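Local structure of exosome complex component Rrp42 (Archaeoglobus fulgidus, 3M7N) at residues K44-A49 and K164-R169; R19-E22 and G28-E31; K218-V223 and V244-A249. The protein probably serves as a non-catalytic subunit of the archaeal exosome, an RNA-degrading complex, and helps to shape the active site of its partner Rrp41. All blocks are in the same frame, centred on the assembly; numbering follows the deposited sequence.

Interaction 1 of 3, residues K44-A49 and K164-R169; sequences KAEGSA and KVPAER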
ATOM      1  N   LYS H  44      24.923 -26.068   0.090  1.00 39.46           N
ATOM      2  CA  LYS H  44      25.534 -24.765   0.319  1.00 36.70           C
ATOM      3  C   LYS H  44      25.160 -24.225   1.679  1.00 33.95           C
ATOM      4  O   LYS H  44      25.832 -23.342   2.207  1.00 41.50           O
ATOM      5  CB  LYS H  44      25.156 -23.752  -0.768  1.00 40.07           C
ATOM      6  CG  LYS H  44      25.924 -23.925  -2.072  1.00 45.66           C
ATOM      7  CD  LYS H  44      25.934 -22.651  -2.921  1.00 39.74           C
ATOM      8  CE  LYS H  44      26.602 -22.928  -4.284  1.00 49.53           C
ATOM      9  NZ  LYS H  44      26.857 -21.693  -5.112  1.00 51.09           N
ATOM     10  N   ALA H  45      24.078 -24.732   2.249  1.00 31.44           N
ATOM     11  CA  ALA H  45      23.710 -24.308   3.593  1.00 34.92           C
ATOM     12  C   ALA H  45      24.582 -24.994   4.656  1.00 35.32           C
ATOM     13  O   ALA H  45      25.194 -26.036   4.403  1.00 34.48           O
ATOM     14  CB  ALA H  45      22.253 -24.573   3.842  1.00 34.19           C
ATOM     15  N   GLU H  46      24.641 -24.399   5.842  1.00 37.37           N
ATOM     16  CA  GLU H  46      25.307 -25.035   6.983  1.00 36.23           C
ATOM     17  C   GLU H  46      24.543 -26.262   7.495  1.00 33.83           C
ATOM     18  O   GLU H  46      25.136 -27.260   7.912  1.00 33.70           O
ATOM     19  CB  GLU H  46      25.544 -24.023   8.099  1.00 30.67           C
ATOM     20  CG  GLU H  46      26.722 -23.069   7.839  1.00 38.59           C
ATOM     21  CD  GLU H  46      26.456 -22.070   6.710  1.00 36.95           C
ATOM     22  OE1 GLU H  46      25.913 -20.984   6.986  1.00 37.46           O
ATOM     23  OE2 GLU H  46      26.788 -22.368   5.548  1.00 38.16           O
ATOM     24  N   GLY H  47      23.223 -26.180   7.446  1.00 33.80           N
ATOM     25  CA  GLY H  47      22.359 -27.300   7.793  1.00 32.91           C
ATOM     26  C   GLY H  47      21.070 -27.151   6.998  1.00 34.97           C
ATOM     27  O   GLY H  47      20.709 -26.041   6.586  1.00 29.59           O
ATOM     28  N   SER H  48      20.381 -28.261   6.751  1.00 30.05           N
ATOM     29  CA  SER H  48      19.173 -28.181   5.963  1.00 29.20           C
ATOM     30  C   SER H  48      18.359 -29.433   6.087  1.00 30.38           C
ATOM     31  O   SER H  48      18.894 -30.501   6.371  1.00 31.81           O
ATOM     32  CB  SER H  48      19.501 -27.918   4.478  1.00 31.03           C
ATOM     33  OG  SER H  48      20.200 -29.001   3.897  1.00 29.07           O
ATOM     34  N   ALA H  49      17.060 -29.310   5.843  1.00 24.11           N
ATOM     35  CA  ALA H  49      16.215 -30.480   5.866  1.00 27.68           C
ATOM     36  C   ALA H  49      14.931 -30.276   5.082  1.00 28.79           C
ATOM     37  O   ALA H  49      14.325 -29.206   5.107  1.00 28.74           O
ATOM     38  CB  ALA H  49      15.924 -30.909   7.316  1.00 27.19           C
ATOM     39  N   LYS H 164      26.500 -27.787  10.470  1.00 42.20           N
ATOM     40  CA  LYS H 164      27.940 -27.825  10.667  1.00 39.68           C
ATOM     41  C   LYS H 164      28.422 -26.396  10.810  1.00 39.77           C
ATOM     42  O   LYS H 164      28.265 -25.584   9.890  1.00 38.00           O
ATOM     43  CB  LYS H 164      28.617 -28.503   9.477  1.00 39.22           C
ATOM     44  CG  LYS H 164      30.138 -28.365   9.470  1.00 47.80           C
ATOM     45  CD  LYS H 164      30.754 -28.852   8.144  1.00 52.79           C
ATOM     46  CE  LYS H 164      30.877 -30.371   8.117  1.00 52.30           C
ATOM     47  NZ  LYS H 164      31.545 -30.867   6.884  1.00 62.65           N
ATOM     48  N   VAL H 165      28.973 -26.072  11.974  1.00 37.26           N
ATOM     49  CA  VAL H 165      29.455 -24.718  12.210  1.00 43.26           C
ATOM     50  C   VAL H 165      30.577 -24.394  11.233  1.00 42.82           C
ATOM     51  O   VAL H 165      31.494 -25.187  11.050  1.00 41.81           O
ATOM     52  CB  VAL H 165      29.919 -24.506  13.662  1.00 38.86           C
ATOM     53  CG1 VAL H 165      30.279 -23.049  13.881  1.00 43.19           C
ATOM     54  CG2 VAL H 165      28.822 -24.915  14.629  1.00 38.75           C
ATOM     55  N   PRO H 166      30.494 -23.235  10.576  1.00 42.18           N
ATOM     56  CA  PRO H 166      31.482 -22.917   9.544  1.00 47.42           C
ATOM     57  C   PRO H 166      32.652 -22.149  10.139  1.00 49.71           C
ATOM     58  O   PRO H 166      32.862 -20.995   9.774  1.00 48.40           O
ATOM     59  CB  PRO H 166      30.704 -21.991   8.603  1.00 45.54           C
ATOM     60  CG  PRO H 166      29.544 -21.436   9.448  1.00 43.04           C
ATOM     61  CD  PRO H 166      29.562 -22.122  10.792  1.00 40.45           C
ATOM     62  N   ALA H 167      33.396 -22.756  11.057  1.00 50.58           N
ATOM     63  CA  ALA H 167      34.448 -21.999  11.730  1.00 55.17           C
ATOM     64  C   ALA H 167      35.596 -21.692  10.766  1.00 53.93           C
ATOM     65  O   ALA H 167      36.108 -20.577  10.737  1.00 54.15           O
ATOM     66  CB  ALA H 167      34.943 -22.731  12.975  1.00 46.11           C
ATOM     67  N   GLU H 168      35.979 -22.684   9.969  1.00 53.29           N
ATOM     68  CA  GLU H 168      37.083 -22.530   9.028  1.00 55.02           C
ATOM     69  C   GLU H 168      36.870 -21.358   8.102  1.00 59.11           C
ATOM     70  O   GLU H 168      37.687 -20.448   8.046  1.00 66.27           O
ATOM     71  CB  GLU H 168      37.252 -23.793   8.204  1.00 54.68           C
ATOM     72  CG  GLU H 168      37.631 -24.977   9.048  1.00 60.00           C
ATOM     73  CD  GLU H 168      37.303 -26.271   8.369  1.00 67.57           C
ATOM     74  OE1 GLU H 168      37.215 -26.263   7.118  1.00 67.49           O
ATOM     75  OE2 GLU H 168      37.127 -27.288   9.081  1.00 67.39           O
ATOM     76  N   ARG H 169      35.764 -21.386   7.370  1.00 60.58           N
ATOM     77  CA  ARG H 169      35.444 -20.308   6.459  1.00 54.27           C
ATOM     78  C   ARG H 169      35.709 -18.976   7.119  1.00 55.85           C
ATOM     79  O   ARG H 169      36.108 -18.023   6.458  1.00 60.30           O
ATOM     80  CB  ARG H 169      33.977 -20.357   6.040  1.00 54.80           C
ATOM     81  CG  ARG H 169      33.582 -19.136   5.222  1.00 59.10           C
ATOM     82  CD  ARG H 169      32.084 -18.905   5.182  1.00 59.63           C
ATOM     83  NE  ARG H 169      31.347 -20.145   4.979  1.00 59.44           N
ATOM     84  CZ  ARG H 169      30.041 -20.200   4.748  1.00 55.86           C
ATOM     85  NH1 ARG H 169      29.456 -21.378   4.591  1.00 54.70           N
ATOM     86  NH2 ARG H 169      29.323 -19.079   4.675  1.00 52.35           N
TER
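E46 and K164 bring the two backbones together, their CA atoms 5.3 Å apart, and K164 N donates to E46 O over 2.9 Å with an N-H...O angle of 146°. The donor sits above the carbonyl plane and not on a lone pair. The E46 side chain points toward 164-169. Its CG lies anti to its own carbonyl carbon, and the chain bends at chi2 (69°), which turns the carboxylate toward R169. CB and CG of E46 rest on K164 O, and CG also meets the ring of P166 at CG, 3.6 Å away, the side chains crossing at about a right angle. P166 is the centre of an inverse gamma turn; beyond it R169 extends toward the same glutamate, and these two side chains also cross at about a right angle. R169 NH1 approaches E46 OE2 to 3.0 Å in a salt bridge whose hydrogen bond is weak and bent. With the carboxylate and guanidinium planes 89° apart, only NH1 and OE2 meet. K63 NZ makes a second salt bridge to OE2, while OE1 accepts from M64 N, and together these partners fix the carboxylate in its buried position. The other end of the guanidinium looks across the subunit boundary, R169 NH2 donating to E87 O of the neighbouring exonuclease 1 chain, to which K44 is also bridged through D133 of that chain. The contact's nearest atom is about 5 Å from the bound RNA. E46 and G47 both face V62, a classic beta bulge at the start of strand 47-53, in the first domain of the RNase PH fold.

Interaction 2 of 3, residues R19-E22 and G28-E31; sequences RDNE and GFDE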
ATOM      1  N   ARG H  19     -19.448 -36.377  11.769  1.00 33.23           N
ATOM      2  CA  ARG H  19     -20.688 -36.732  12.435  1.00 36.24           C
ATOM      3  C   ARG H  19     -20.800 -38.240  12.575  1.00 35.28           C
ATOM      4  O   ARG H  19     -21.450 -38.732  13.484  1.00 41.70           O
ATOM      5  CB  ARG H  19     -21.902 -36.177  11.663  1.00 34.52           C
ATOM      6  CG  ARG H  19     -22.242 -34.719  12.004  1.00 42.09           C
ATOM      7  CD  ARG H  19     -23.662 -34.334  11.583  1.00 38.26           C
ATOM      8  NE  ARG H  19     -23.848 -34.494  10.145  1.00 46.23           N
ATOM      9  CZ  ARG H  19     -23.508 -33.570   9.247  1.00 46.90           C
ATOM     10  NH1 ARG H  19     -22.972 -32.414   9.642  1.00 38.84           N
ATOM     11  NH2 ARG H  19     -23.696 -33.804   7.954  1.00 44.13           N
ATOM     12  N   ASP H  20     -20.174 -38.964  11.658  1.00 32.58           N
ATOM     13  CA  ASP H  20     -20.155 -40.415  11.710  1.00 30.58           C
ATOM     14  C   ASP H  20     -18.811 -40.883  12.226  1.00 30.70           C
ATOM     15  O   ASP H  20     -18.341 -41.938  11.830  1.00 31.81           O
ATOM     16  CB  ASP H  20     -20.398 -40.991  10.320  1.00 28.40           C
ATOM     17  CG  ASP H  20     -20.646 -42.496  10.332  1.00 36.80           C
ATOM     18  OD1 ASP H  20     -21.234 -43.015  11.307  1.00 37.62           O
ATOM     19  OD2 ASP H  20     -20.267 -43.163   9.342  1.00 35.92           O
ATOM     20  N   ASN H  21     -18.178 -40.074  13.079  1.00 29.70           N
ATOM     21  CA  ASN H  21     -16.928 -40.461  13.751  1.00 33.05           C
ATOM     22  C   ASN H  21     -15.763 -40.932  12.846  1.00 32.58           C
ATOM     23  O   ASN H  21     -14.992 -41.828  13.215  1.00 31.65           O
ATOM     24  CB  ASN H  21     -17.226 -41.542  14.801  1.00 27.86           C
ATOM     25  CG  ASN H  21     -16.046 -41.820  15.690  1.00 33.95           C
ATOM     26  OD1 ASN H  21     -15.490 -40.903  16.299  1.00 34.68           O
ATOM     27  ND2 ASN H  21     -15.641 -43.095  15.767  1.00 32.37           N
ATOM     28  N   GLU H  22     -15.631 -40.328  11.674  1.00 29.23           N
ATOM     29  CA  GLU H  22     -14.589 -40.704  10.723  1.00 33.48           C
ATOM     30  C   GLU H  22     -13.876 -39.485  10.152  1.00 30.70           C
ATOM     31  O   GLU H  22     -14.444 -38.411  10.085  1.00 26.66           O
ATOM     32  CB  GLU H  22     -15.193 -41.491   9.560  1.00 29.94           C
ATOM     33  CG  GLU H  22     -15.613 -42.890   9.926  1.00 35.35           C
ATOM     34  CD  GLU H  22     -16.286 -43.585   8.784  1.00 39.87           C
ATOM     35  OE1 GLU H  22     -16.635 -42.890   7.812  1.00 44.66           O
ATOM     36  OE2 GLU H  22     -16.459 -44.821   8.847  1.00 45.63           O
ATOM     37  N   GLY H  28      -7.074 -42.203  12.175  1.00 27.51           N
ATOM     38  CA  GLY H  28      -7.627 -41.987  13.493  1.00 21.96           C
ATOM     39  C   GLY H  28      -7.503 -40.519  13.868  1.00 27.62           C
ATOM     40  O   GLY H  28      -6.811 -39.749  13.206  1.00 27.62           O
ATOM     41  N   PHE H  29      -8.163 -40.120  14.943  1.00 25.24           N
ATOM     42  CA  PHE H  29      -8.185 -38.721  15.322  1.00 26.70           C
ATOM     43  C   PHE H  29      -6.914 -38.246  15.984  1.00 26.71           C
ATOM     44  O   PHE H  29      -6.758 -37.053  16.251  1.00 29.26           O
ATOM     45  CB  PHE H  29      -9.399 -38.419  16.192  1.00 27.74           C
ATOM     46  CG  PHE H  29     -10.675 -38.483  15.439  1.00 28.07           C
ATOM     47  CD1 PHE H  29     -11.428 -39.644  15.423  1.00 27.17           C
ATOM     48  CD2 PHE H  29     -11.105 -37.392  14.700  1.00 28.46           C
ATOM     49  CE1 PHE H  29     -12.599 -39.717  14.692  1.00 31.05           C
ATOM     50  CE2 PHE H  29     -12.283 -37.463  13.969  1.00 30.98           C
ATOM     51  CZ  PHE H  29     -13.028 -38.628  13.967  1.00 30.55           C
ATOM     52  N   ASP H  30      -6.002 -39.177  16.232  1.00 27.27           N
ATOM     53  CA  ASP H  30      -4.735 -38.853  16.863  1.00 21.88           C
ATOM     54  C   ASP H  30      -3.582 -39.332  15.991  1.00 25.64           C
ATOM     55  O   ASP H  30      -2.442 -39.476  16.463  1.00 23.05           O
ATOM     56  CB  ASP H  30      -4.672 -39.482  18.238  1.00 24.69           C
ATOM     57  CG  ASP H  30      -4.809 -41.001  18.195  1.00 30.70           C
ATOM     58  OD1 ASP H  30      -5.266 -41.547  17.166  1.00 25.47           O
ATOM     59  OD2 ASP H  30      -4.422 -41.646  19.193  1.00 29.96           O
ATOM     60  N   GLU H  31      -3.875 -39.531  14.703  1.00 21.48           N
ATOM     61  CA  GLU H  31      -2.907 -40.106  13.757  1.00 26.78           C
ATOM     62  C   GLU H  31      -2.298 -39.117  12.734  1.00 25.17           C
ATOM     63  O   GLU H  31      -3.014 -38.547  11.909  1.00 27.31           O
ATOM     64  CB  GLU H  31      -3.564 -41.278  13.003  1.00 23.06           C
ATOM     65  CG  GLU H  31      -2.668 -41.937  12.003  1.00 24.83           C
ATOM     66  CD  GLU H  31      -3.357 -43.067  11.253  1.00 31.25           C
ATOM     67  OE1 GLU H  31      -4.544 -43.342  11.538  1.00 28.66           O
ATOM     68  OE2 GLU H  31      -2.713 -43.665  10.359  1.00 31.11           O
TER
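G28 N, at the head of the turn that offers F29 to N21 and E22, donates to E31 OE1 over 2.8 Å in a nearly straight bond of 168°, met on the anti side of the carboxylate. The type I turn from G28 to E31 has only a weak closing bond, E31 N to G28 O; the side-chain bond from E31 to G28 N links the same two residues a second time. F29 then points from the turn to the end of helix 4-19. CE1 and CZ do the touching: CE1 lies 3.5 Å from N21 OD1 and as far from N21 O, while CZ is 3.7 Å from N21 C, which sits at the ring edge, in its plane. N21 CG is anti to the N21 backbone N (chi1 -170°), which brings the amide alongside CE1, the amide and ring planes tilted by 28°. N21, at positive phi, is the C-prime residue of a Schellman motif that ends the helix, E22 N reaching back to K17 O and N21 N to L18 O. E22 N also faces the ring edge, 3.9 Å from F29 CZ, while the E22 carboxylate turns to K17 in a salt bridge. The F29 backbone is hydrogen-bonded to V198, in strand 195-198.

Interaction 3 of 3, residues K218-V223 and V244-A249; sequences KDDNVV and VSINCA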
ATOM      1  N   LYS H 218      12.246 -33.456  24.879  1.00 33.55           N
ATOM      2  CA  LYS H 218      12.698 -34.832  25.146  1.00 37.24           C
ATOM      3  C   LYS H 218      11.977 -35.585  26.271  1.00 31.94           C
ATOM      4  O   LYS H 218      11.681 -36.764  26.157  1.00 33.33           O
ATOM      5  CB  LYS H 218      14.175 -34.766  25.567  1.00 39.05           C
ATOM      6  CG  LYS H 218      15.160 -35.298  24.581  1.00 39.00           C
ATOM      7  CD  LYS H 218      16.535 -35.283  25.227  1.00 45.25           C
ATOM      8  CE  LYS H 218      16.646 -34.084  26.148  1.00 43.11           C
ATOM      9  NZ  LYS H 218      17.741 -34.224  27.149  1.00 51.71           N
ATOM     10  N   ASP H 219      11.775 -34.903  27.385  1.00 33.24           N
ATOM     11  CA  ASP H 219      11.245 -35.522  28.590  1.00 32.58           C
ATOM     12  C   ASP H 219       9.762 -35.334  28.717  1.00 29.52           C
ATOM     13  O   ASP H 219       9.225 -35.471  29.814  1.00 36.16           O
ATOM     14  CB  ASP H 219      11.899 -34.892  29.828  1.00 33.90           C
ATOM     15  CG  ASP H 219      13.406 -35.003  29.802  1.00 36.36           C
ATOM     16  OD1 ASP H 219      13.908 -36.050  29.335  1.00 39.89           O
ATOM     17  OD2 ASP H 219      14.088 -34.050  30.246  1.00 43.17           O
ATOM     18  N   ASP H 220       9.105 -34.972  27.622  1.00 29.83           N
ATOM     19  CA  ASP H 220       7.650 -34.767  27.619  1.00 31.50           C
ATOM     20  C   ASP H 220       7.187 -33.531  28.405  1.00 30.24           C
ATOM     21  O   ASP H 220       6.005 -33.389  28.693  1.00 28.98           O
ATOM     22  CB  ASP H 220       6.899 -36.001  28.137  1.00 27.50           C
ATOM     23  CG  ASP H 220       7.043 -37.221  27.220  1.00 39.23           C
ATOM     24  OD1 ASP H 220       7.673 -37.135  26.143  1.00 38.91           O
ATOM     25  OD2 ASP H 220       6.503 -38.287  27.581  1.00 41.53           O
ATOM     26  N   ASN H 221       8.104 -32.640  28.756  1.00 25.61           N
ATOM     27  CA  ASN H 221       7.667 -31.347  29.252  1.00 28.94           C
ATOM     28  C   ASN H 221       7.069 -30.554  28.125  1.00 31.01           C
ATOM     29  O   ASN H 221       7.562 -30.599  26.984  1.00 31.81           O
ATOM     30  CB  ASN H 221       8.824 -30.564  29.840  1.00 32.17           C
ATOM     31  CG  ASN H 221       9.446 -31.275  31.000  1.00 29.12           C
ATOM     32  OD1 ASN H 221      10.661 -31.385  31.091  1.00 38.48           O
ATOM     33  ND2 ASN H 221       8.612 -31.795  31.884  1.00 32.35           N
ATOM     34  N   VAL H 222       5.986 -29.857  28.428  1.00 25.71           N
ATOM     35  CA  VAL H 222       5.400 -28.942  27.478  1.00 25.25           C
ATOM     36  C   VAL H 222       6.286 -27.700  27.484  1.00 29.44           C
ATOM     37  O   VAL H 222       6.655 -27.189  28.547  1.00 27.58           O
ATOM     38  CB  VAL H 222       3.957 -28.580  27.848  1.00 26.59           C
ATOM     39  CG1 VAL H 222       3.391 -27.569  26.865  1.00 22.68           C
ATOM     40  CG2 VAL H 222       3.081 -29.849  27.881  1.00 26.67           C
ATOM     41  N   VAL H 223       6.627 -27.226  26.291  1.00 27.94           N
ATOM     42  CA  VAL H 223       7.643 -26.194  26.132  1.00 28.12           C
ATOM     43  C   VAL H 223       7.066 -24.976  25.386  1.00 29.78           C
ATOM     44  O   VAL H 223       7.569 -23.853  25.500  1.00 30.73           O
ATOM     45  CB  VAL H 223       8.912 -26.822  25.460  1.00 30.23           C
ATOM     46  CG1 VAL H 223       9.342 -26.087  24.221  1.00 32.58           C
ATOM     47  CG2 VAL H 223      10.063 -26.978  26.477  1.00 31.63           C
ATOM     48  N   VAL H 244      -3.039 -36.678  24.572  1.00 25.99           N
ATOM     49  CA  VAL H 244      -2.890 -37.204  23.227  1.00 23.34           C
ATOM     50  C   VAL H 244      -1.663 -36.599  22.537  1.00 26.85           C
ATOM     51  O   VAL H 244      -0.895 -37.322  21.892  1.00 25.98           O
ATOM     52  CB  VAL H 244      -4.183 -36.966  22.408  1.00 31.24           C
ATOM     53  CG1 VAL H 244      -3.919 -37.078  20.905  1.00 27.74           C
ATOM     54  CG2 VAL H 244      -5.281 -37.936  22.844  1.00 24.62           C
ATOM     55  N   SER H 245      -1.452 -35.289  22.729  1.00 25.25           N
ATOM     56  CA  SER H 245      -0.393 -34.550  22.033  1.00 24.88           C
ATOM     57  C   SER H 245       1.006 -34.905  22.519  1.00 25.41           C
ATOM     58  O   SER H 245       1.924 -35.101  21.721  1.00 24.13           O
ATOM     59  CB  SER H 245      -0.591 -33.028  22.142  1.00 20.90           C
ATOM     60  OG  SER H 245      -1.799 -32.626  21.543  1.00 22.65           O
ATOM     61  N   ILE H 246       1.173 -34.954  23.830  1.00 25.72           N
ATOM     62  CA  ILE H 246       2.442 -35.367  24.394  1.00 26.75           C
ATOM     63  C   ILE H 246       2.793 -36.732  23.816  1.00 24.28           C
ATOM     64  O   ILE H 246       3.898 -36.950  23.359  1.00 24.83           O
ATOM     65  CB  ILE H 246       2.383 -35.434  25.943  1.00 30.93           C
ATOM     66  CG1 ILE H 246       2.044 -34.048  26.525  1.00 26.98           C
ATOM     67  CG2 ILE H 246       3.692 -35.989  26.512  1.00 27.24           C
ATOM     68  CD1 ILE H 246       1.879 -34.028  28.044  1.00 24.29           C
ATOM     69  N   ASN H 247       1.817 -37.632  23.804  1.00 25.62           N
ATOM     70  CA  ASN H 247       2.017 -38.954  23.231  1.00 26.09           C
ATOM     71  C   ASN H 247       2.425 -38.898  21.751  1.00 28.73           C
ATOM     72  O   ASN H 247       3.476 -39.431  21.384  1.00 29.75           O
ATOM     73  CB  ASN H 247       0.772 -39.831  23.443  1.00 29.28           C
ATOM     74  CG  ASN H 247       1.065 -41.319  23.293  1.00 36.89           C
ATOM     75  OD1 ASN H 247       1.503 -41.975  24.242  1.00 38.71           O
ATOM     76  ND2 ASN H 247       0.819 -41.859  22.101  1.00 34.84           N
ATOM     77  N   CYS H 248       1.602 -38.257  20.911  1.00 28.96           N
ATOM     78  CA  CYS H 248       1.920 -38.069  19.480  1.00 23.46           C
ATOM     79  C   CYS H 248       3.317 -37.510  19.235  1.00 25.26           C
ATOM     80  O   CYS H 248       4.012 -37.944  18.323  1.00 27.07           O
ATOM     81  CB  CYS H 248       0.921 -37.118  18.814  1.00 22.15           C
ATOM     82  SG  CYS H 248      -0.701 -37.789  18.543  1.00 28.11           S
ATOM     83  N   ALA H 249       3.700 -36.521  20.036  1.00 24.43           N
ATOM     84  CA  ALA H 249       5.012 -35.895  19.958  1.00 24.82           C
ATOM     85  C   ALA H 249       6.128 -36.919  20.193  1.00 29.99           C
ATOM     86  O   ALA H 249       7.183 -36.876  19.547  1.00 28.64           O
ATOM     87  CB  ALA H 249       5.108 -34.748  20.991  1.00 18.75           C
TER
HETATM   88  O   HOH W   1       6.126 -35.617  23.912  1.00 22.94           O
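V244 and S245 lead helix 235-253 up to I246, the residue that meets D220 and V222; their own side chains lie elsewhere, V244 on Y196 and V198, S245 on I214 and V187 of the sheet. I246 uses both of its branches. The CG2 methyl, anti to the backbone N, presses on the D220 side chain, 3.6 Å from both CB and CG of the aspartate. The longer branch ends in CD1, which comes to 4.4 Å from V222 CG2 in a loose apolar contact. A water completes the join, giving one hydrogen to I246 O at 2.7 Å and the other to D220 OD1 at 3.1 Å. D220 lies in the loop before strand 222-228. This is helix-on-sheet packing in the second domain of the RNase PH fold, where the helix lies against the antiparallel sheet; V222 is on an edge strand of this chain that pairs antiparallel with a strand of the neighbouring exonuclease 1 chain, and I246 also packs on R212 of that chain. Past N247, which points away from the loop, C248 is held in the helix by its N to V244 O, 2.8 Å, and sets its side chain on V187. A249 faces the sheet at T216 and V187. One turn beyond I246, R250 salt-bridges D220 OD2, a charged tie beside the methyl contact.

No two of the interactions share an element: interaction 1 joins the start of strand 47-53 to strand 164-165, interaction 2 the end of helix 4-19 to the loop before strand 35-39, interaction 3 strand 222-228 to helix 235-253. Interaction 3 is buried, a methyl-to-aspartate contact with a looser apolar one, joined by a water and an outside salt bridge on the same aspartate; interaction 1 is half buried and mainly polar; interaction 2 is a surface contact with no bond between its segments. Interactions 1 and 3, centres about 30 Å apart, reach the exonuclease 1 chain through charged side chains and a continued sheet respectively. Interaction 2 touches interaction 3, D30 CB lying 3.7 Å from V244 CG1.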